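Protein argonaute (Methanocaldococcus jannaschii, PDB 5G5S) uses short single-stranded DNA guides to bind complementary DNA targets and slice them, and may defend the cell against invading genetic elements. Local coordinates at residues 170-175 with 438-443; 403-408 with 417-422; 430-435 with 445-450. All blocks are in the same frame, centred on the assembly; numbering follows the deposited sequence.

Contact 1 (170-175 with 438-443)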
loop_
_atom_site.group_PDB
_atom_site.type_symbol
_atom_site.label_atom_id
_atom_site.label_comp_id
_atom_site.label_asym_id
_atom_site.label_seq_id
_atom_site.Cartn_x
_atom_site.Cartn_y
_atom_site.Cartn_z
ATOM N N PHE A 170 -14.861 17.040 10.567
ATOM C CA PHE A 170 -13.896 16.103 11.111
ATOM C C PHE A 170 -12.479 16.653 10.978
ATOM O O PHE A 170 -11.703 16.577 11.938
ATOM C CB PHE A 170 -14.055 14.718 10.454
ATOM C CG PHE A 170 -13.124 13.679 11.017
ATOM C CD1 PHE A 170 -13.407 13.050 12.224
ATOM C CD2 PHE A 170 -11.928 13.378 10.381
ATOM C CE1 PHE A 170 -12.528 12.107 12.763
ATOM C CE2 PHE A 170 -11.048 12.446 10.926
ATOM C CZ PHE A 170 -11.361 11.803 12.105
ATOM N N VAL A 171 -12.162 17.245 9.803
ATOM C CA VAL A 171 -10.843 17.833 9.511
ATOM C C VAL A 171 -10.705 19.279 10.058
ATOM O O VAL A 171 -9.916 20.073 9.542
ATOM C CB VAL A 171 -10.389 17.653 8.027
ATOM C CG1 VAL A 171 -10.304 16.177 7.655
ATOM C CG2 VAL A 171 -11.281 18.415 7.042
ATOM N N ASN A 172 -11.484 19.595 11.126
ATOM C CA ASN A 172 -11.545 20.872 11.852
ATOM C C ASN A 172 -11.666 22.094 10.935
ATOM O O ASN A 172 -11.095 23.148 11.217
ATOM C CB ASN A 172 -10.372 20.993 12.846
ATOM C CG ASN A 172 -10.470 20.048 14.028
ATOM O OD1 ASN A 172 -11.465 20.033 14.783
ATOM N ND2 ASN A 172 -9.422 19.256 14.229
ATOM N N ARG A 173 -12.426 21.938 9.833
ATOM C CA ARG A 173 -12.651 22.947 8.804
ATOM C C ARG A 173 -11.345 23.619 8.308
ATOM O O ARG A 173 -11.278 24.846 8.172
ATOM C CB ARG A 173 -13.755 23.941 9.206
ATOM C CG ARG A 173 -15.127 23.282 9.359
ATOM C CD ARG A 173 -16.249 24.289 9.430
ATOM N NE ARG A 173 -17.558 23.655 9.263
ATOM C CZ ARG A 173 -18.701 24.318 9.106
ATOM N NH1 ARG A 173 -18.713 25.646 9.095
ATOM N NH2 ARG A 173 -19.841 23.658 8.954
ATOM N N ASP A 174 -10.318 22.779 8.002
ATOM C CA ASP A 174 -8.987 23.174 7.527
ATOM C C ASP A 174 -8.663 22.450 6.210
ATOM O O ASP A 174 -8.596 21.217 6.195
ATOM C CB ASP A 174 -7.930 22.829 8.601
ATOM C CG ASP A 174 -6.626 23.614 8.535
ATOM O OD1 ASP A 174 -6.011 23.666 7.441
ATOM O OD2 ASP A 174 -6.186 24.119 9.594
ATOM N N LYS A 175 -8.443 23.212 5.113
ATOM C CA LYS A 175 -8.125 22.674 3.779
ATOM C C LYS A 175 -6.844 21.831 3.760
ATOM O O LYS A 175 -6.749 20.871 2.990
ATOM C CB LYS A 175 -8.039 23.803 2.740
ATOM N N TYR A 438 -3.006 12.863 18.781
ATOM C CA TYR A 438 -3.988 12.008 18.107
ATOM C C TYR A 438 -4.279 12.433 16.666
ATOM O O TYR A 438 -3.379 12.466 15.833
ATOM C CB TYR A 438 -5.249 11.790 18.950
ATOM C CG TYR A 438 -4.924 11.192 20.297
ATOM C CD1 TYR A 438 -4.541 9.865 20.413
ATOM C CD2 TYR A 438 -4.969 11.960 21.450
ATOM C CE1 TYR A 438 -4.227 9.316 21.642
ATOM C CE2 TYR A 438 -4.659 11.419 22.682
ATOM C CZ TYR A 438 -4.289 10.098 22.771
ATOM O OH TYR A 438 -3.982 9.562 23.998
ATOM N N LYS A 439 -5.531 12.746 16.367
ATOM C CA LYS A 439 -5.893 13.133 15.011
ATOM C C LYS A 439 -5.096 14.360 14.595
ATOM O O LYS A 439 -4.673 14.469 13.452
ATOM C CB LYS A 439 -7.390 13.424 14.919
ATOM N N ASP A 440 -4.916 15.290 15.519
ATOM C CA ASP A 440 -4.133 16.498 15.270
ATOM C C ASP A 440 -2.671 16.231 14.891
ATOM O O ASP A 440 -1.999 17.163 14.458
ATOM C CB ASP A 440 -4.248 17.487 16.453
ATOM C CG ASP A 440 -5.536 18.298 16.546
ATOM O OD1 ASP A 440 -6.541 17.907 15.904
ATOM O OD2 ASP A 440 -5.551 19.307 17.290
ATOM N N ASN A 441 -2.186 14.968 15.007
ATOM C CA ASN A 441 -0.824 14.561 14.600
ATOM C C ASN A 441 -0.563 14.848 13.106
ATOM O O ASN A 441 0.586 14.993 12.701
ATOM C CB ASN A 441 -0.572 13.076 14.897
ATOM C CG ASN A 441 -0.098 12.764 16.296
ATOM O OD1 ASN A 441 0.572 13.569 16.965
ATOM N ND2 ASN A 441 -0.389 11.550 16.749
ATOM N N ASP A 442 -1.642 14.951 12.302
ATOM C CA ASP A 442 -1.600 15.286 10.881
ATOM C C ASP A 442 -1.056 16.699 10.639
ATOM O O ASP A 442 -0.528 16.957 9.558
ATOM C CB ASP A 442 -2.978 15.084 10.229
ATOM C CG ASP A 442 -3.322 13.626 9.944
ATOM O OD1 ASP A 442 -2.390 12.837 9.642
ATOM O OD2 ASP A 442 -4.523 13.282 9.985
ATOM N N TYR A 443 -1.149 17.600 11.657
ATOM C CA TYR A 443 -0.603 18.957 11.591
ATOM C C TYR A 443 0.925 18.904 11.507
ATOM O O TYR A 443 1.525 19.760 10.863
ATOM C CB TYR A 443 -1.063 19.820 12.780
ATOM C CG TYR A 443 -2.483 20.348 12.681
ATOM C CD1 TYR A 443 -2.852 21.232 11.670
ATOM C CD2 TYR A 443 -3.434 20.030 13.648
ATOM C CE1 TYR A 443 -4.149 21.737 11.588
ATOM C CE2 TYR A 443 -4.730 20.542 13.585
ATOM C CZ TYR A 443 -5.084 21.400 12.556
ATOM O OH TYR A 443 -6.364 21.906 12.491
#
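Y443 of helix 442-452 brings its ring edge and OH up against N172 and D174. From CB outward, with CG set beside the backbone N (chi1 -78°), the ring first meets its own segment: Y443 CD2 lies 3.9 Å from D440 CB, close to the ring plane. At the opposite edge Y443 CE1 comes 3.7 Å from D174 OD2, again near that plane. The tip, Y443 OH, lies 3.6 Å from D174 OD2, too far for a hydrogen bond, and also brushes N172 CB at 4.1 Å. Carboxylate and ring are inclined by 67°. A second, equally loose approach sets N172 ND2 3.6 Å from D440 OD1, amide and carboxylate nearly perpendicular. Both loop residues have structural duties: N172, with positive phi, is the C-prime residue of a Schellman motif, and D174 OD1 N-caps the next helix through A176 N. This surface touch between PAZ and Mid is sparse, without a hydrogen bond, which is consistent with the separation of those domains on guide binding. It sits between helix 442-452 and helix 175-179, whose L177 touches both V171 and Y443.

Contact 2 (403-408 with 417-422)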
loop_
_atom_site.group_PDB
_atom_site.type_symbol
_atom_site.label_atom_id
_atom_site.label_comp_id
_atom_site.label_asym_id
_atom_site.label_seq_id
_atom_site.Cartn_x
_atom_site.Cartn_y
_atom_site.Cartn_z
ATOM N N ARG A 403 19.138 28.208 15.240
ATOM C CA ARG A 403 17.944 27.818 14.489
ATOM C C ARG A 403 16.976 26.940 15.307
ATOM O O ARG A 403 16.323 26.046 14.762
ATOM C CB ARG A 403 18.314 27.205 13.129
ATOM C CG ARG A 403 18.789 28.228 12.111
ATOM C CD ARG A 403 19.364 27.567 10.881
ATOM N NE ARG A 403 20.469 28.347 10.323
ATOM C CZ ARG A 403 21.755 28.073 10.515
ATOM N NH1 ARG A 403 22.118 27.015 11.231
ATOM N NH2 ARG A 403 22.691 28.838 9.968
ATOM N N TRP A 404 16.883 27.230 16.623
ATOM C CA TRP A 404 15.973 26.601 17.580
ATOM C C TRP A 404 14.742 27.496 17.586
ATOM O O TRP A 404 14.848 28.686 17.903
ATOM C CB TRP A 404 16.590 26.564 18.993
ATOM C CG TRP A 404 17.727 25.605 19.154
ATOM C CD1 TRP A 404 19.034 25.824 18.832
ATOM C CD2 TRP A 404 17.671 24.301 19.748
ATOM N NE1 TRP A 404 19.791 24.717 19.147
ATOM C CE2 TRP A 404 18.978 23.767 19.713
ATOM C CE3 TRP A 404 16.640 23.525 20.305
ATOM C CZ2 TRP A 404 19.281 22.493 20.215
ATOM C CZ3 TRP A 404 16.941 22.262 20.795
ATOM C CH2 TRP A 404 18.245 21.755 20.741
ATOM N N LYS A 405 13.590 26.948 17.195
ATOM C CA LYS A 405 12.342 27.698 17.094
ATOM C C LYS A 405 11.154 26.939 17.680
ATOM O O LYS A 405 11.071 25.710 17.547
ATOM C CB LYS A 405 12.048 28.032 15.616
ATOM C CG LYS A 405 12.906 29.144 15.020
ATOM C CD LYS A 405 12.658 29.311 13.521
ATOM C CE LYS A 405 12.930 30.713 13.006
ATOM N NZ LYS A 405 14.373 31.088 13.047
ATOM N N TYR A 406 10.208 27.681 18.280
ATOM C CA TYR A 406 8.970 27.123 18.817
ATOM C C TYR A 406 7.844 27.279 17.799
ATOM O O TYR A 406 7.848 28.240 17.024
ATOM C CB TYR A 406 8.565 27.794 20.134
ATOM C CG TYR A 406 9.339 27.332 21.350
ATOM C CD1 TYR A 406 9.165 26.049 21.865
ATOM C CD2 TYR A 406 10.162 28.209 22.050
ATOM C CE1 TYR A 406 9.851 25.628 23.003
ATOM C CE2 TYR A 406 10.840 27.805 23.199
ATOM C CZ TYR A 406 10.686 26.510 23.669
ATOM O OH TYR A 406 11.354 26.111 24.802
ATOM N N PHE A 407 6.880 26.338 17.806
ATOM C CA PHE A 407 5.723 26.363 16.912
ATOM C C PHE A 407 4.462 25.817 17.599
ATOM O O PHE A 407 4.554 25.082 18.589
ATOM C CB PHE A 407 6.016 25.584 15.602
ATOM C CG PHE A 407 6.017 24.073 15.709
ATOM C CD1 PHE A 407 7.181 23.382 16.021
ATOM C CD2 PHE A 407 4.854 23.342 15.484
ATOM C CE1 PHE A 407 7.179 21.987 16.121
ATOM C CE2 PHE A 407 4.849 21.948 15.605
ATOM C CZ PHE A 407 6.013 21.279 15.918
ATOM N N SER A 408 3.289 26.140 17.032
ATOM C CA SER A 408 1.986 25.653 17.486
ATOM C C SER A 408 1.302 24.920 16.318
ATOM O O SER A 408 1.422 25.361 15.172
ATOM C CB SER A 408 1.123 26.817 17.962
ATOM O OG SER A 408 -0.174 26.392 18.347
ATOM N N LYS A 417 5.995 31.238 7.693
ATOM C CA LYS A 417 6.281 32.636 7.334
ATOM C C LYS A 417 7.578 33.141 7.986
ATOM O O LYS A 417 8.251 34.004 7.421
ATOM C CB LYS A 417 5.100 33.544 7.701
ATOM N N GLU A 418 7.927 32.586 9.164
ATOM C CA GLU A 418 9.139 32.898 9.923
ATOM C C GLU A 418 10.379 32.265 9.257
ATOM O O GLU A 418 11.433 32.904 9.218
ATOM C CB GLU A 418 8.987 32.402 11.370
ATOM C CG GLU A 418 9.922 33.059 12.370
ATOM C CD GLU A 418 9.640 32.727 13.824
ATOM O OE1 GLU A 418 8.451 32.721 14.219
ATOM O OE2 GLU A 418 10.614 32.511 14.581
ATOM N N ILE A 419 10.248 31.012 8.739
ATOM C CA ILE A 419 11.325 30.265 8.067
ATOM C C ILE A 419 11.608 30.846 6.671
ATOM O O ILE A 419 12.778 31.041 6.330
ATOM C CB ILE A 419 11.034 28.727 7.986
ATOM C CG1 ILE A 419 10.575 28.105 9.335
ATOM C CG2 ILE A 419 12.198 27.946 7.338
ATOM C CD1 ILE A 419 11.654 27.674 10.351
ATOM N N LYS A 420 10.538 31.081 5.862
ATOM C CA LYS A 420 10.578 31.606 4.485
ATOM C C LYS A 420 11.338 32.927 4.362
ATOM O O LYS A 420 11.994 33.159 3.342
ATOM C CB LYS A 420 9.157 31.719 3.897
ATOM C CG LYS A 420 9.110 31.897 2.381
ATOM C CD LYS A 420 7.740 31.561 1.802
ATOM C CE LYS A 420 7.538 32.116 0.407
ATOM N NZ LYS A 420 8.432 31.485 -0.602
ATOM N N SER A 421 11.286 33.760 5.427
ATOM C CA SER A 421 11.974 35.049 5.547
ATOM C C SER A 421 13.489 34.896 5.332
ATOM O O SER A 421 14.152 35.853 4.906
ATOM C CB SER A 421 11.687 35.675 6.908
ATOM O OG SER A 421 10.293 35.792 7.138
ATOM N N GLU A 422 14.021 33.683 5.619
ATOM C CA GLU A 422 15.412 33.297 5.410
ATOM C C GLU A 422 15.475 32.541 4.076
ATOM O O GLU A 422 15.021 31.399 3.985
ATOM C CB GLU A 422 15.926 32.435 6.575
#
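K405 starts with CG beside its own backbone N (chi1 -75°) and then runs out nearly straight through CD and CE, while E418 carries CG anti to its backbone N (chi1 -160°) and extends from the helix to meet it. The two side chains approach from opposite directions within the Rossmann-like Mid domain, where strand 397-407 forms one border of a four-stranded parallel sheet and is followed by helix 412-420 on the path to strand 428-434. The example shows how a lysine on a sheet can pack on a helix mainly through its methylenes. K405 CE lies 3.3 Å from E418 OE2 and 3.9 Å from E418 CG, so the glutamate meets the carbon chain before the ammonium group. A bend at the last torsion (chi4 68°) leaves K405 NZ 4.3 Å from E418 OE2, beyond a salt bridge, although the opposite charges probably still attract one another. Lower on the chain, K405 CD rests 3.7 Å from CD1 at the tip of I419, a purely aliphatic touch. I419 is buried and also packs on L454, whereas E418 lies on the exposed side of the helix; the lysine therefore spans the border between core and solvent. Its strand is held to strand 357-365 by backbone bonds of K405 with I362 and I364, and I415 meets both K405 and F407 from the same helix. Near the end of segment 417-422, S421 OG folds back to donate a hydrogen bond of 2.7 Å to K417 O, in the plane of that carbonyl.

Contact 3 (430-435 with 445-450)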
loop_
_atom_site.group_PDB
_atom_site.type_symbol
_atom_site.label_atom_id
_atom_site.label_comp_id
_atom_site.label_asym_id
_atom_site.label_seq_id
_atom_site.Cartn_x
_atom_site.Cartn_y
_atom_site.Cartn_z
ATOM N N ALA A 430 15.282 19.887 9.144
ATOM C CA ALA A 430 14.502 20.335 10.292
ATOM C C ALA A 430 14.114 19.150 11.156
ATOM O O ALA A 430 13.532 18.195 10.661
ATOM C CB ALA A 430 13.273 21.112 9.849
ATOM N N LEU A 431 14.486 19.190 12.437
ATOM C CA LEU A 431 14.137 18.137 13.383
ATOM C C LEU A 431 12.953 18.658 14.191
ATOM O O LEU A 431 13.070 19.663 14.892
ATOM C CB LEU A 431 15.338 17.776 14.277
ATOM C CG LEU A 431 15.136 16.668 15.313
ATOM C CD1 LEU A 431 15.042 15.291 14.654
ATOM C CD2 LEU A 431 16.249 16.688 16.350
ATOM N N ILE A 432 11.790 18.023 14.006
ATOM C CA ILE A 432 10.544 18.411 14.660
ATOM C C ILE A 432 10.318 17.546 15.911
ATOM O O ILE A 432 10.217 16.319 15.811
ATOM C CB ILE A 432 9.343 18.365 13.661
ATOM C CG1 ILE A 432 9.558 19.297 12.451
ATOM C CG2 ILE A 432 8.009 18.659 14.355
ATOM C CD1 ILE A 432 8.850 18.791 11.151
ATOM N N ILE A 433 10.253 18.203 17.086
ATOM C CA ILE A 433 9.986 17.562 18.375
ATOM C C ILE A 433 8.529 17.896 18.738
ATOM O O ILE A 433 8.196 19.058 19.007
ATOM C CB ILE A 433 10.989 18.006 19.491
ATOM C CG1 ILE A 433 12.462 18.165 18.988
ATOM C CG2 ILE A 433 10.866 17.135 20.757
ATOM C CD1 ILE A 433 13.200 16.894 18.550
ATOM N N GLY A 434 7.676 16.881 18.687
ATOM C CA GLY A 434 6.254 17.027 18.967
ATOM C C GLY A 434 5.734 16.161 20.092
ATOM O O GLY A 434 6.511 15.519 20.802
ATOM N N LYS A 435 4.404 16.153 20.257
ATOM C CA LYS A 435 3.699 15.390 21.293
ATOM C C LYS A 435 2.450 14.675 20.755
ATOM O O LYS A 435 1.985 15.007 19.662
ATOM C CB LYS A 435 3.378 16.270 22.524
ATOM C CG LYS A 435 2.539 17.512 22.241
ATOM C CD LYS A 435 1.839 18.011 23.495
ATOM C CE LYS A 435 0.398 17.560 23.554
ATOM N NZ LYS A 435 -0.310 18.130 24.726
ATOM N N GLU A 445 2.513 16.489 9.923
ATOM C CA GLU A 445 2.694 16.076 8.525
ATOM C C GLU A 445 2.494 17.300 7.607
ATOM O O GLU A 445 3.175 17.418 6.584
ATOM C CB GLU A 445 1.716 14.940 8.153
ATOM C CG GLU A 445 1.977 13.606 8.845
ATOM C CD GLU A 445 3.318 12.961 8.553
ATOM O OE1 GLU A 445 3.738 12.942 7.371
ATOM O OE2 GLU A 445 3.957 12.483 9.517
ATOM N N ILE A 446 1.571 18.218 7.997
ATOM C CA ILE A 446 1.322 19.487 7.293
ATOM C C ILE A 446 2.593 20.327 7.363
ATOM O O ILE A 446 3.004 20.885 6.347
ATOM C CB ILE A 446 0.054 20.239 7.830
ATOM C CG1 ILE A 446 -1.250 19.516 7.431
ATOM C CG2 ILE A 446 0.005 21.725 7.430
ATOM C CD1 ILE A 446 -1.373 19.174 5.932
ATOM N N LEU A 447 3.241 20.355 8.549
ATOM C CA LEU A 447 4.490 21.076 8.782
ATOM C C LEU A 447 5.614 20.559 7.886
ATOM O O LEU A 447 6.275 21.363 7.252
ATOM C CB LEU A 447 4.897 21.062 10.275
ATOM C CG LEU A 447 6.074 21.987 10.674
ATOM C CD1 LEU A 447 5.712 23.451 10.513
ATOM C CD2 LEU A 447 6.537 21.716 12.091
ATOM N N LYS A 448 5.791 19.233 7.786
ATOM C CA LYS A 448 6.827 18.616 6.943
ATOM C C LYS A 448 6.693 18.969 5.461
ATOM O O LYS A 448 7.685 19.321 4.812
ATOM C CB LYS A 448 6.836 17.102 7.110
ATOM C CG LYS A 448 7.319 16.646 8.473
ATOM C CD LYS A 448 7.794 15.194 8.441
ATOM C CE LYS A 448 6.693 14.177 8.296
ATOM N NZ LYS A 448 7.218 12.797 8.472
ATOM N N LYS A 449 5.465 18.847 4.944
ATOM C CA LYS A 449 5.087 19.114 3.564
ATOM C C LYS A 449 5.409 20.563 3.169
ATOM O O LYS A 449 6.140 20.778 2.203
ATOM C CB LYS A 449 3.601 18.773 3.365
ATOM C CG LYS A 449 3.077 18.950 1.952
ATOM C CD LYS A 449 1.633 18.506 1.866
ATOM C CE LYS A 449 0.625 19.577 2.205
ATOM N NZ LYS A 449 -0.714 18.993 2.489
ATOM N N GLN A 450 4.891 21.533 3.940
ATOM C CA GLN A 450 5.087 22.978 3.755
ATOM C C GLN A 450 6.543 23.410 3.936
ATOM O O GLN A 450 6.964 24.401 3.339
ATOM C CB GLN A 450 4.164 23.787 4.683
ATOM C CG GLN A 450 2.688 23.733 4.288
ATOM C CD GLN A 450 1.856 24.813 4.939
ATOM O OE1 GLN A 450 2.076 25.212 6.088
ATOM N NE2 GLN A 450 0.855 25.294 4.215
#
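I432 of strand 428-434 presses its CD1 against L447 CD2 of helix 442-452 at 3.8 Å, the apolar part of the contact, and the same methyl of L447 lies 3.9 Å from I432 CG1. One branch of the leucine thus fits against the longer arm of the isoleucine, the chains meeting at a slant. With CG anti to the backbone N (chi1 -170°), L447 lays CD2 against I432. The second apolar touch belongs to a charged residue: I432 CD1 also lies 3.8 Å from K448 CG, near the root of the lysine.

Polar interactions gather at the far end of K448, whose chain, bent at chi3 (-71°), carries NZ away from I432. K448 NZ is hydrogen-bonded to N460 and makes a salt bridge with E445 OE2 at 3.4 Å, its hydrogen bond weak, which probably helps offset the buried lysine's charge. The K448 side chain comes within about 4 Å of that of Q459, one of residues 459-462 that bind the guide's phosphorylated 5' end. The whole is strand-to-helix packing in the beta-alpha-beta unit 428-434, 442-452, 456-462: I432 is backbone-bonded to Q459 of the adjoining parallel strand, while I415 of helix 412-420 touches L447.

Contact 3 is nearer to each of the others, about 14 Å from contact 1 and about 12 Å from contact 2 centre to centre, than they are to one another (about 21 Å). Contacts 1 and 3 share helix 442-452, and their segments alternate along the chain. Contact 2 closes before contact 3 opens, and it is nested in the long loop that contact 1 closes. Contacts 2 and 3 reach the same parallel Mid sheet, and F407 links them directly, F407 CZ packing 3.6 Å from I432 CG2. One compact domain therefore combines the buried packing of contact 3 and the partly buried edge of the sheet at contact 2 with a thin outward touch to PAZ, contact 1.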